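Local structure of S-adenosyl-L-methionine methyl transferase (Ruegeria pomeroyi DSS-3, 3IHT) at residues A[31-36]-A[142-147]; A[158-163]-A[168-173]. The protein binds S-adenosylmethionine and, as a Rossmann-like methyltransferase, probably transfers its methyl group to an acceptor substrate. All coordinates share one frame; numbering follows the deposited sequence.

Contact 1 of 2, residues A[31-36]-A[142-147]; sequences EHAIAQ and LMVSSD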
loop_
_atom_site.group_PDB
_atom_site.type_symbol
_atom_site.label_atom_id
_atom_site.label_comp_id
_atom_site.label_asym_id
_atom_site.label_seq_id
_atom_site.Cartn_x
_atom_site.Cartn_y
_atom_site.Cartn_z
ATOM N N GLU A 31 2.937 7.895 -15.032
ATOM C CA GLU A 31 3.351 7.473 -16.362
ATOM C C GLU A 31 2.835 8.450 -17.429
ATOM O O GLU A 31 3.576 8.860 -18.335
ATOM C CB GLU A 31 2.937 6.021 -16.627
ATOM C CG GLU A 31 3.806 5.021 -15.820
ATOM C CD GLU A 31 3.461 3.572 -16.025
ATOM O OE1 GLU A 31 2.761 3.262 -16.998
ATOM O OE2 GLU A 31 3.860 2.726 -15.196
ATOM N N HIS A 32 1.597 8.889 -17.254
ATOM C CA HIS A 32 1.005 9.884 -18.137
ATOM C C HIS A 32 1.791 11.205 -18.056
ATOM O O HIS A 32 2.159 11.772 -19.081
ATOM C CB HIS A 32 -0.467 10.104 -17.764
ATOM C CG HIS A 32 -1.156 11.166 -18.562
ATOM N ND1 HIS A 32 -1.345 11.078 -19.930
ATOM C CD2 HIS A 32 -1.708 12.345 -18.181
ATOM C CE1 HIS A 32 -1.973 12.164 -20.353
ATOM N NE2 HIS A 32 -2.231 12.932 -19.308
ATOM N N ALA A 33 2.050 11.659 -16.829
ATOM C CA ALA A 33 2.734 12.940 -16.600
ATOM C C ALA A 33 4.169 12.939 -17.156
ATOM O O ALA A 33 4.596 13.928 -17.762
ATOM C CB ALA A 33 2.708 13.343 -15.130
ATOM N N ILE A 34 4.886 11.812 -17.006
ATOM C CA ILE A 34 6.227 11.680 -17.570
ATOM C C ILE A 34 6.173 11.825 -19.103
ATOM O O ILE A 34 6.941 12.589 -19.708
ATOM C CB ILE A 34 6.920 10.322 -17.163
ATOM C CG1 ILE A 34 7.235 10.312 -15.659
ATOM C CG2 ILE A 34 8.193 10.063 -18.051
ATOM C CD1 ILE A 34 7.487 8.885 -15.076
ATOM N N ALA A 35 5.250 11.118 -19.738
ATOM C CA ALA A 35 5.095 11.198 -21.192
ATOM C C ALA A 35 4.768 12.613 -21.667
ATOM O O ALA A 35 5.334 13.114 -22.667
ATOM C CB ALA A 35 4.003 10.211 -21.665
ATOM N N GLN A 36 3.857 13.240 -20.947
ATOM C CA GLN A 36 3.373 14.583 -21.260
ATOM C C GLN A 36 4.425 15.660 -21.033
ATOM O O GLN A 36 4.255 16.776 -21.532
ATOM C CB GLN A 36 2.162 14.919 -20.403
ATOM C CG GLN A 36 0.913 14.178 -20.814
ATOM C CD GLN A 36 0.334 14.745 -22.088
ATOM O OE1 GLN A 36 0.085 15.959 -22.175
ATOM N NE2 GLN A 36 0.136 13.892 -23.090
ATOM N N LEU A 142 4.163 19.682 -15.093
ATOM C CA LEU A 142 2.989 19.089 -14.467
ATOM C C LEU A 142 3.228 18.857 -12.972
ATOM O O LEU A 142 4.404 18.695 -12.523
ATOM C CB LEU A 142 2.628 17.779 -15.159
ATOM C CG LEU A 142 2.245 17.860 -16.639
ATOM C CD1 LEU A 142 1.936 16.460 -17.170
ATOM C CD2 LEU A 142 1.047 18.776 -16.857
HETATM N N MSE A 143 2.127 18.874 -12.214
HETATM C CA MSE A 143 2.118 18.620 -10.776
HETATM C C MSE A 143 1.118 17.504 -10.532
HETATM O O MSE A 143 -0.043 17.597 -10.940
HETATM C CB MSE A 143 1.803 19.921 -9.994
HETATM C CG MSE A 143 2.221 19.891 -8.543
HETATM SE SE MSE A 143 0.946 18.922 -7.468
HETATM C CE MSE A 143 2.222 18.367 -6.136
ATOM N N VAL A 144 1.570 16.397 -9.944
ATOM C CA VAL A 144 0.700 15.253 -9.624
ATOM C C VAL A 144 0.699 15.074 -8.105
ATOM O O VAL A 144 1.765 15.026 -7.475
ATOM C CB VAL A 144 1.186 13.961 -10.285
ATOM C CG1 VAL A 144 0.350 12.738 -9.864
ATOM C CG2 VAL A 144 1.233 14.127 -11.811
ATOM N N SER A 145 -0.496 15.003 -7.531
ATOM C CA SER A 145 -0.627 14.897 -6.084
ATOM C C SER A 145 -1.693 13.888 -5.686
ATOM O O SER A 145 -2.647 13.699 -6.379
ATOM C CB SER A 145 -1.042 16.251 -5.491
ATOM O OG SER A 145 -0.968 16.222 -4.044
ATOM N N SER A 146 -1.491 13.245 -4.534
ATOM C CA SER A 146 -2.500 12.395 -3.951
ATOM C C SER A 146 -3.448 13.188 -3.042
ATOM O O SER A 146 -4.340 12.595 -2.435
ATOM C CB SER A 146 -1.852 11.218 -3.206
ATOM O OG SER A 146 -0.767 11.632 -2.394
ATOM N N ASP A 147 -3.283 14.527 -2.993
ATOM C CA ASP A 147 -4.211 15.442 -2.318
ATOM C C ASP A 147 -4.681 16.517 -3.309
ATOM O O ASP A 147 -3.872 17.034 -4.066
ATOM C CB ASP A 147 -3.448 16.195 -1.199
ATOM C CG ASP A 147 -2.897 15.273 -0.075
ATOM O OD1 ASP A 147 -3.764 14.694 0.609
ATOM O OD2 ASP A 147 -1.629 15.184 0.127
#
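Gln36, whose CB rests on Leu142, donates its backbone N to His32 O at 2.9 Å, a backbone bond within helix 15-36. One residue back, Ala35 N bonds to Glu31 O. These bonds satisfy the backbone N-H groups of Ala35 and Gln36 within the helix. What faces strand 141-145 is carbon. Leu142 carries most of it: with CG beside the backbone N (chi1 -62°) and the chain extended at chi2, CD1 is thrust out to the helix, in the conformer described here of two modelled. There CD1 meets Gln36 CB at 3.6 Å and Ala33 CA at 3.7 Å, lying against the helix backbone itself. Ala33 permits this, since a lone methyl adds little bulk between helix and sheet; its CB also meets Val144 CG2 at 3.7 Å. With CG1 of Val144 anti to the backbone N (chi1 175°), CG2 lies beside that N and faces the helix, and the beta-branched residue suits an extended strand. Gln36 gives the strand only its aliphatic base: CG rests 3.5 Å above the plane of the His32 ring, toward its rim, and beyond it the chain bends at chi2. Leu109 of the adjoining strand 107-112 extends the apolar floor under Ala33 and Ile34. The axes of residues 31-36 and 142-145 come within 9.3 Å and run nearly antiparallel (173°). No hydrogen bond crosses between the segments, while Leu142 and Val144 are bonded through their backbones to strand 107-112. The contact therefore depends on shape and on the burial of methyl groups rather than on polar direction.

Contact 2 of 2, residues A[158-163]-A[168-173]; sequences PLPPGA and CFIYRR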
loop_
_atom_site.group_PDB
_atom_site.type_symbol
_atom_site.label_atom_id
_atom_site.label_comp_id
_atom_site.label_asym_id
_atom_site.label_seq_id
_atom_site.Cartn_x
_atom_site.Cartn_y
_atom_site.Cartn_z
ATOM N N PRO A 158 -7.711 16.557 -17.000
ATOM C CA PRO A 158 -8.428 15.308 -16.829
ATOM C C PRO A 158 -7.494 14.139 -16.602
ATOM O O PRO A 158 -6.352 14.118 -17.127
ATOM C CB PRO A 158 -9.160 15.100 -18.150
ATOM C CG PRO A 158 -8.774 16.160 -19.012
ATOM C CD PRO A 158 -7.845 17.103 -18.356
ATOM N N LEU A 159 -7.969 13.186 -15.821
ATOM C CA LEU A 159 -7.192 12.023 -15.474
ATOM C C LEU A 159 -7.082 11.054 -16.666
ATOM O O LEU A 159 -8.024 10.884 -17.433
ATOM C CB LEU A 159 -7.836 11.300 -14.306
ATOM C CG LEU A 159 -7.843 12.062 -12.979
ATOM C CD1 LEU A 159 -8.632 11.233 -11.958
ATOM C CD2 LEU A 159 -6.402 12.336 -12.475
ATOM N N PRO A 160 -5.940 10.369 -16.771
ATOM C CA PRO A 160 -5.771 9.314 -17.777
ATOM C C PRO A 160 -6.408 7.987 -17.415
ATOM O O PRO A 160 -6.715 7.721 -16.243
ATOM C CB PRO A 160 -4.240 9.163 -17.828
ATOM C CG PRO A 160 -3.833 9.395 -16.423
ATOM C CD PRO A 160 -4.746 10.503 -15.923
ATOM N N PRO A 161 -6.550 7.094 -18.403
ATOM C CA PRO A 161 -7.080 5.770 -18.154
ATOM C C PRO A 161 -6.306 5.061 -17.052
ATOM O O PRO A 161 -5.052 5.176 -16.953
ATOM C CB PRO A 161 -6.889 5.054 -19.510
ATOM C CG PRO A 161 -6.929 6.140 -20.514
ATOM C CD PRO A 161 -6.184 7.282 -19.816
ATOM N N GLY A 162 -7.062 4.384 -16.198
ATOM C CA GLY A 162 -6.525 3.650 -15.072
ATOM C C GLY A 162 -6.596 4.421 -13.757
ATOM O O GLY A 162 -6.596 3.824 -12.667
ATOM N N ALA A 163 -6.652 5.744 -13.823
ATOM C CA ALA A 163 -6.720 6.540 -12.605
ATOM C C ALA A 163 -8.118 6.508 -12.022
ATOM O O ALA A 163 -9.094 6.201 -12.741
ATOM C CB ALA A 163 -6.251 7.995 -12.876
ATOM N N CYS A 168 -5.659 10.672 -7.146
ATOM C CA CYS A 168 -4.605 11.609 -7.609
ATOM C C CYS A 168 -5.228 12.737 -8.460
ATOM O O CYS A 168 -6.298 12.611 -9.034
ATOM C CB CYS A 168 -3.424 10.905 -8.378
ATOM S SG CYS A 168 -2.382 9.818 -7.354
ATOM N N PHE A 169 -4.523 13.859 -8.511
ATOM C CA PHE A 169 -4.930 15.065 -9.210
ATOM C C PHE A 169 -3.733 15.541 -10.041
ATOM O O PHE A 169 -2.575 15.435 -9.593
ATOM C CB PHE A 169 -5.307 16.162 -8.207
ATOM C CG PHE A 169 -6.457 15.784 -7.337
ATOM C CD1 PHE A 169 -6.256 15.015 -6.203
ATOM C CD2 PHE A 169 -7.739 16.201 -7.666
ATOM C CE1 PHE A 169 -7.337 14.644 -5.397
ATOM C CE2 PHE A 169 -8.823 15.848 -6.868
ATOM C CZ PHE A 169 -8.620 15.044 -5.749
ATOM N N ILE A 170 -4.019 16.044 -11.238
ATOM C CA ILE A 170 -2.956 16.498 -12.145
ATOM C C ILE A 170 -3.175 17.956 -12.523
ATOM O O ILE A 170 -4.272 18.340 -12.901
ATOM C CB ILE A 170 -2.882 15.668 -13.431
ATOM C CG1 ILE A 170 -2.779 14.174 -13.121
ATOM C CG2 ILE A 170 -1.685 16.184 -14.327
ATOM C CD1 ILE A 170 -2.891 13.251 -14.398
ATOM N N TYR A 171 -2.117 18.766 -12.405
ATOM C CA TYR A 171 -2.175 20.172 -12.739
ATOM C C TYR A 171 -1.041 20.538 -13.681
ATOM O O TYR A 171 -0.001 19.877 -13.701
ATOM C CB TYR A 171 -2.107 21.034 -11.488
ATOM C CG TYR A 171 -3.110 20.671 -10.424
ATOM C CD1 TYR A 171 -2.827 19.667 -9.503
ATOM C CD2 TYR A 171 -4.349 21.310 -10.342
ATOM C CE1 TYR A 171 -3.731 19.319 -8.527
ATOM C CE2 TYR A 171 -5.257 20.943 -9.368
ATOM C CZ TYR A 171 -4.938 19.972 -8.467
ATOM O OH TYR A 171 -5.827 19.618 -7.496
ATOM N N ARG A 172 -1.243 21.587 -14.476
ATOM C CA ARG A 172 -0.252 21.987 -15.479
ATOM C C ARG A 172 0.002 23.488 -15.459
ATOM O O ARG A 172 -0.934 24.276 -15.308
ATOM C CB ARG A 172 -0.746 21.601 -16.878
ATOM C CG ARG A 172 0.208 21.996 -18.027
ATOM C CD ARG A 172 -0.204 21.324 -19.337
ATOM N NE ARG A 172 -1.490 21.804 -19.828
ATOM C CZ ARG A 172 -2.233 21.198 -20.760
ATOM N NH1 ARG A 172 -1.839 20.055 -21.306
ATOM N NH2 ARG A 172 -3.404 21.718 -21.123
ATOM N N ARG A 173 1.260 23.888 -15.636
ATOM C CA ARG A 173 1.580 25.298 -15.853
ATOM C C ARG A 173 1.425 25.597 -17.335
ATOM O O ARG A 173 2.195 25.105 -18.164
ATOM C CB ARG A 173 3.005 25.636 -15.458
ATOM C CG ARG A 173 3.249 27.118 -15.565
ATOM C CD ARG A 173 4.640 27.540 -15.143
ATOM N NE ARG A 173 4.867 28.930 -15.586
ATOM C CZ ARG A 173 6.035 29.565 -15.560
ATOM N NH1 ARG A 173 7.130 28.988 -15.093
ATOM N NH2 ARG A 173 6.095 30.805 -16.017
#
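Leu159 CD2 lies over one face of the Cys168 peptide carbonyl, 3.5 Å from Cys168 O and well out of the carbonyl plane. The aromatic rings of Phe169 and Tyr171 belong to the other side of the strand, where Tyr171 meets Phe151 edge-to-face and bonds through OH to Met149 N. Ile170 points to the loop instead. Its CG1 lies opposite the carbonyl carbon (chi1 -53°), and the nearly straight chi2 carries CD1 outward until it meets Pro160 CD end-on at 3.6 Å. The same methyl is 4.1 Å from Leu159 CD2, with the two side chains passing at a slant. Leu159 is itself extended, and it presents the CD2 branch to both the carbonyl and Ile170. Branched aliphatic chains suit this place because they pack on the face of the strand beside helix 15-36 without needing polar partners, and the Pro160 ring adds a compact, stiff hydrocarbon surface. From that helix, Cys29 touches both Leu159 and Ile170, while His32 packs on Pro160. Beyond Pro160 the chain reverses in a type II beta turn closed by Ala163 N to Pro160 O at 3.1 Å. Pro161 fits the second position with its fixed phi, and Gly162 fits the third at phi 98°, where a beta carbon would press against the preceding carbonyl O. The contact thus folds the loop that follows strand 155-157 back over strand 169-172. These two strands pair antiparallel, and strand 169-172 is the reversed strand in the 3-2-1-4-5-7-6 sheet, the signature of the Rossmann-like methyltransferase fold.

Contacts 1 and 2 have their centres about 6 Å apart and share one sheet, since strands 141-145 and 169-172 are antiparallel neighbours. Two probable hydrogen bonds join them: Met143 N to Tyr171 O at 2.8 Å, and Ser145 O to Phe169 N at 2.8 Å. Helix 15-36 borders both contacts, and along the chain contact 1 closes before contact 2 opens. Neither contact touches the cofactor. The side chain of Val144 is about 10 Å from the bound S-adenosylmethionine and that of Cys168 about 9 Å, each about 8 Å from the side chain of Thr54, a cofactor-binding residue.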